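Local atomic coordinates of single-stranded DNA-binding protein (Thermotoga maritima, PDB entry 1Z9F), a protein that probably binds single-stranded DNA as a homotetramer, in the manner of bacterial SSB proteins built on the OB fold. Residues I19-E31 and T38-R49. Residues are numbered along the deposited sequence; the frame is centred on the assembly and turned at random. Where two conformers were deposited one is given.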
loop_
_atom_site.group_PDB
_atom_site.type_symbol
_atom_site.label_atom_id
_atom_site.label_comp_id
_atom_site.label_asym_id
_atom_site.label_seq_id
_atom_site.Cartn_x
_atom_site.Cartn_y
_atom_site.Cartn_z
ATOM N N ILE A 19 -5.743 -1.146 1.838
ATOM C CA ILE A 19 -4.789 -0.349 2.598
ATOM C C ILE A 19 -5.530 0.611 3.551
ATOM O O ILE A 19 -6.505 1.203 3.193
ATOM C CB ILE A 19 -3.717 0.360 1.692
ATOM C CG1 ILE A 19 -2.603 0.938 2.578
ATOM C CG2 ILE A 19 -4.323 1.447 0.823
ATOM C CD1 ILE A 19 -1.410 1.329 1.854
ATOM N N ILE A 20 -5.044 0.692 4.787
ATOM C CA ILE A 20 -5.566 1.579 5.805
ATOM C C ILE A 20 -4.394 2.347 6.375
ATOM O O ILE A 20 -3.447 1.756 6.893
ATOM C CB ILE A 20 -6.244 0.819 6.930
ATOM C CG1 ILE A 20 -7.333 -0.075 6.348
ATOM C CG2 ILE A 20 -6.756 1.789 7.985
ATOM C CD1 ILE A 20 -7.905 -1.055 7.316
ATOM N N LEU A 21 -4.484 3.669 6.270
ATOM C CA LEU A 21 -3.407 4.582 6.660
ATOM C C LEU A 21 -4.034 5.610 7.557
ATOM O O LEU A 21 -5.199 5.938 7.372
ATOM C CB LEU A 21 -2.824 5.288 5.430
ATOM C CG LEU A 21 -2.294 4.351 4.339
ATOM C CD1 LEU A 21 -2.059 5.068 3.073
ATOM C CD2 LEU A 21 -1.043 3.632 4.806
ATOM N N ILE A 22 -3.294 6.053 8.568
ATOM C CA ILE A 22 -3.642 7.242 9.346
ATOM C C ILE A 22 -2.435 8.187 9.313
ATOM O O ILE A 22 -1.353 7.831 9.790
ATOM C CB ILE A 22 -4.001 6.924 10.793
ATOM C CG1 ILE A 22 -5.300 6.131 10.855
ATOM C CG2 ILE A 22 -4.174 8.202 11.581
ATOM C CD1 ILE A 22 -5.660 5.660 12.237
ATOM N N GLY A 23 -2.625 9.370 8.724
ATOM C CA GLY A 23 -1.562 10.347 8.611
ATOM C C GLY A 23 -2.072 11.762 8.475
ATOM O O GLY A 23 -3.271 11.991 8.339
ATOM N N ARG A 24 -1.144 12.719 8.531
ATOM C CA ARG A 24 -1.471 14.138 8.369
ATOM C C ARG A 24 -1.494 14.441 6.872
ATOM O O ARG A 24 -0.791 13.786 6.104
ATOM C CB ARG A 24 -0.444 15.077 9.042
ATOM C CG ARG A 24 0.330 14.587 10.283
ATOM C CD ARG A 24 -0.508 14.288 11.537
ATOM N NE ARG A 24 -1.485 15.327 11.881
ATOM C CZ ARG A 24 -1.841 15.666 13.124
ATOM N NH1 ARG A 24 -2.746 16.620 13.306
ATOM N NH2 ARG A 24 -1.315 15.067 14.190
ATOM N N LEU A 25 -2.298 15.424 6.461
ATOM C CA LEU A 25 -2.206 15.983 5.107
ATOM C C LEU A 25 -1.035 16.944 5.131
ATOM O O LEU A 25 -1.021 17.864 5.947
ATOM C CB LEU A 25 -3.463 16.758 4.704
ATOM C CG LEU A 25 -4.510 16.042 3.857
ATOM C CD1 LEU A 25 -5.416 15.198 4.740
ATOM C CD2 LEU A 25 -5.330 17.057 3.040
ATOM N N VAL A 26 -0.053 16.737 4.257
ATOM C CA VAL A 26 1.151 17.586 4.247
ATOM C C VAL A 26 1.026 18.745 3.278
ATOM O O VAL A 26 1.830 19.663 3.318
ATOM C CB VAL A 26 2.446 16.800 3.946
ATOM C CG1 VAL A 26 2.878 16.038 5.182
ATOM C CG2 VAL A 26 2.270 15.865 2.750
ATOM N N ARG A 27 0.033 18.683 2.396
ATOM C CA ARG A 27 -0.460 19.873 1.711
ATOM C C ARG A 27 -1.930 19.734 1.318
ATOM O O ARG A 27 -2.507 18.636 1.347
ATOM C CB ARG A 27 0.410 20.268 0.502
ATOM C CG ARG A 27 1.054 19.128 -0.287
ATOM C CD ARG A 27 2.195 19.673 -1.160
ATOM N NE ARG A 27 3.270 18.699 -1.357
ATOM C CZ ARG A 27 4.459 18.977 -1.897
ATOM N NH1 ARG A 27 4.772 20.212 -2.305
ATOM N NH2 ARG A 27 5.357 18.004 -2.023
ATOM N N ASP A 28 -2.508 20.878 0.957
ATOM C CA ASP A 28 -3.928 21.005 0.669
ATOM C C ASP A 28 -4.324 20.171 -0.542
ATOM O O ASP A 28 -3.514 19.952 -1.446
ATOM C CB ASP A 28 -4.296 22.480 0.445
ATOM C CG ASP A 28 -4.031 23.340 1.672
ATOM O OD1 ASP A 28 -4.225 22.837 2.802
ATOM O OD2 ASP A 28 -3.622 24.509 1.511
ATOM N N PRO A 29 -5.566 19.667 -0.542
ATOM C CA PRO A 29 -6.024 18.830 -1.638
ATOM C C PRO A 29 -6.169 19.584 -2.963
ATOM O O PRO A 29 -6.440 20.789 -2.975
ATOM C CB PRO A 29 -7.373 18.314 -1.144
ATOM C CG PRO A 29 -7.805 19.264 -0.112
ATOM C CD PRO A 29 -6.590 19.830 0.504
ATOM N N GLU A 30 -5.962 18.868 -4.062
ATOM C CA GLU A 30 -6.123 19.426 -5.398
ATOM C C GLU A 30 -7.406 18.883 -6.006
ATOM O O GLU A 30 -7.501 17.678 -6.255
ATOM C CB GLU A 30 -4.936 19.048 -6.284
ATOM C CG GLU A 30 -3.652 19.768 -5.925
ATOM C CD GLU A 30 -2.509 19.426 -6.862
ATOM O OE1 GLU A 30 -2.278 18.223 -7.122
ATOM O OE2 GLU A 30 -1.845 20.366 -7.347
ATOM N N GLU A 31 -8.391 19.761 -6.214
ATOM C CA GLU A 31 -9.606 19.411 -6.961
ATOM C C GLU A 31 -9.320 19.540 -8.444
ATOM O O GLU A 31 -8.690 20.493 -8.901
ATOM C CB GLU A 31 -10.799 20.298 -6.591
ATOM C CG GLU A 31 -12.139 19.974 -7.301
ATOM C CD GLU A 31 -12.860 18.732 -6.759
ATOM O OE1 GLU A 31 -12.264 17.638 -6.748
ATOM O OE2 GLU A 31 -14.043 18.850 -6.369
ATOM N N THR A 38 -17.000 12.607 -12.024
ATOM C CA THR A 38 -16.359 13.851 -12.448
ATOM C C THR A 38 -15.295 14.292 -11.429
ATOM O O THR A 38 -14.117 14.366 -11.770
ATOM C CB THR A 38 -17.398 14.991 -12.707
ATOM O OG1 THR A 38 -18.157 14.705 -13.890
ATOM C CG2 THR A 38 -16.717 16.354 -12.880
ATOM N N PRO A 39 -15.698 14.569 -10.173
ATOM C CA PRO A 39 -14.749 15.237 -9.289
ATOM C C PRO A 39 -13.646 14.316 -8.767
ATOM O O PRO A 39 -13.919 13.223 -8.270
ATOM C CB PRO A 39 -15.638 15.759 -8.145
ATOM C CG PRO A 39 -17.072 15.514 -8.597
ATOM C CD PRO A 39 -16.974 14.328 -9.484
ATOM N N VAL A 40 -12.401 14.763 -8.902
ATOM C CA VAL A 40 -11.245 14.034 -8.398
ATOM C C VAL A 40 -10.427 14.978 -7.548
ATOM O O VAL A 40 -10.086 16.075 -7.970
ATOM C CB VAL A 40 -10.354 13.498 -9.536
ATOM C CG1 VAL A 40 -9.471 12.394 -9.047
ATOM C CG2 VAL A 40 -11.207 13.013 -10.680
ATOM N N THR A 41 -10.130 14.539 -6.341
ATOM C CA THR A 41 -9.334 15.295 -5.411
ATOM C C THR A 41 -8.189 14.379 -4.970
ATOM O O THR A 41 -8.385 13.209 -4.682
ATOM C CB THR A 41 -10.188 15.774 -4.227
ATOM O OG1 THR A 41 -11.302 16.534 -4.726
ATOM C CG2 THR A 41 -9.379 16.631 -3.284
ATOM N N THR A 42 -6.981 14.918 -5.010
ATOM C CA THR A 42 -5.821 14.203 -4.607
ATOM C C THR A 42 -5.189 14.970 -3.467
ATOM O O THR A 42 -5.388 16.181 -3.326
ATOM C CB THR A 42 -4.811 14.015 -5.757
ATOM O OG1 THR A 42 -4.296 15.287 -6.189
ATOM C CG2 THR A 42 -5.466 13.285 -6.921
ATOM N N PHE A 43 -4.474 14.222 -2.633
ATOM C CA PHE A 43 -3.663 14.773 -1.567
ATOM C C PHE A 43 -2.723 13.681 -1.085
ATOM O O PHE A 43 -2.960 12.508 -1.308
ATOM C CB PHE A 43 -4.516 15.316 -0.416
ATOM C CG PHE A 43 -5.468 14.326 0.170
ATOM C CD1 PHE A 43 -6.706 14.108 -0.412
ATOM C CD2 PHE A 43 -5.153 13.648 1.337
ATOM C CE1 PHE A 43 -7.616 13.208 0.145
ATOM C CE2 PHE A 43 -6.053 12.734 1.910
ATOM C CZ PHE A 43 -7.288 12.516 1.307
ATOM N N THR A 44 -1.630 14.094 -0.472
ATOM C CA THR A 44 -0.620 13.182 -0.013
ATOM C C THR A 44 -0.582 13.351 1.482
ATOM O O THR A 44 -0.664 14.474 1.997
ATOM C CB THR A 44 0.782 13.446 -0.641
ATOM O OG1 THR A 44 1.539 14.340 0.187
ATOM C CG2 THR A 44 0.664 14.017 -2.084
ATOM N N ILE A 45 -0.500 12.215 2.173
ATOM C CA ILE A 45 -0.442 12.203 3.621
ATOM C C ILE A 45 0.945 11.769 4.088
ATOM O O ILE A 45 1.666 11.055 3.375
ATOM C CB ILE A 45 -1.555 11.320 4.238
ATOM C CG1 ILE A 45 -1.540 9.906 3.643
ATOM C CG2 ILE A 45 -2.922 11.995 4.026
ATOM C CD1 ILE A 45 -2.481 8.952 4.330
ATOM N N ALA A 46 1.327 12.239 5.271
ATOM C CA ALA A 46 2.571 11.832 5.889
ATOM C C ALA A 46 2.191 10.804 6.918
ATOM O O ALA A 46 1.452 11.124 7.847
ATOM C CB ALA A 46 3.263 13.009 6.548
ATOM N N VAL A 47 2.672 9.574 6.735
ATOM C CA VAL A 47 2.416 8.473 7.665
ATOM C C VAL A 47 3.742 8.047 8.267
ATOM O O VAL A 47 4.432 7.165 7.734
ATOM C CB VAL A 47 1.772 7.257 6.943
ATOM C CG1 VAL A 47 1.576 6.063 7.915
ATOM C CG2 VAL A 47 0.444 7.658 6.260
ATOM N N ASP A 48 4.132 8.676 9.366
ATOM C CA ASP A 48 5.448 8.354 9.896
ATOM C C ASP A 48 5.435 7.062 10.715
ATOM O O ASP A 48 4.420 6.674 11.287
ATOM C CB ASP A 48 6.176 9.556 10.588
ATOM C CG ASP A 48 5.368 10.211 11.706
ATOM O OD1 ASP A 48 4.386 9.593 12.185
ATOM O OD2 ASP A 48 5.741 11.350 12.099
ATOM N N ARG A 49 6.588 6.395 10.710
ATOM C CA ARG A 49 6.754 5.082 11.306
ATOM C C ARG A 49 6.988 5.246 12.806
ATOM O O ARG A 49 8.117 5.159 13.291
ATOM C CB ARG A 49 7.922 4.342 10.635
ATOM C CG ARG A 49 7.854 4.306 9.099
ATOM C CD ARG A 49 9.158 3.803 8.509
ATOM N NE ARG A 49 9.172 3.815 7.045
ATOM C CZ ARG A 49 10.189 3.370 6.307
ATOM N NH1 ARG A 49 11.298 2.907 6.875
ATOM N NH2 ARG A 49 10.116 3.407 4.985
#
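Leu25 meets the ring of Phe43 obliquely in the antiparallel hairpin that opens the OB fold of this SSB subunit, its CG 3.5 Å from Phe43 CD2. Leucine suits the place because its two methyls, CD1 and CD2, also touch the Phe43 CD2 corner, while Ile45 CG2 lies at the ring edge, in plane. Cutting Leu25 back to an alanine is likely to open a gap beside the Phe43 ring and let it shift. Leu21 CB rests against Ile45 CD1 at 3.8 Å. Gly23 lies so near Val47 and the carbonyl of Ala46 that a CB would clash, hence a residue without one. Leu81 packs on both Leu25 and Phe43 from outside the hairpin.

The backbones pair in two places. Arg24 and Ala46 exchange two hydrogen bonds, and Val26 N adds a nearly straight one (170°) to Thr44 O. Glu31 swings CG away from its own nitrogen (chi1 -178°) and bends at chi2, bringing its carboxylate back toward Thr41, whose hydroxyl has Ala74 O of helix 71-80 as another acceptor within reach. Between Leu25 and Glu30 the register shifts by two, and Glu30 and Thr42 exchange the next pair, with Glu30 N 2.8 Å from Thr42 O.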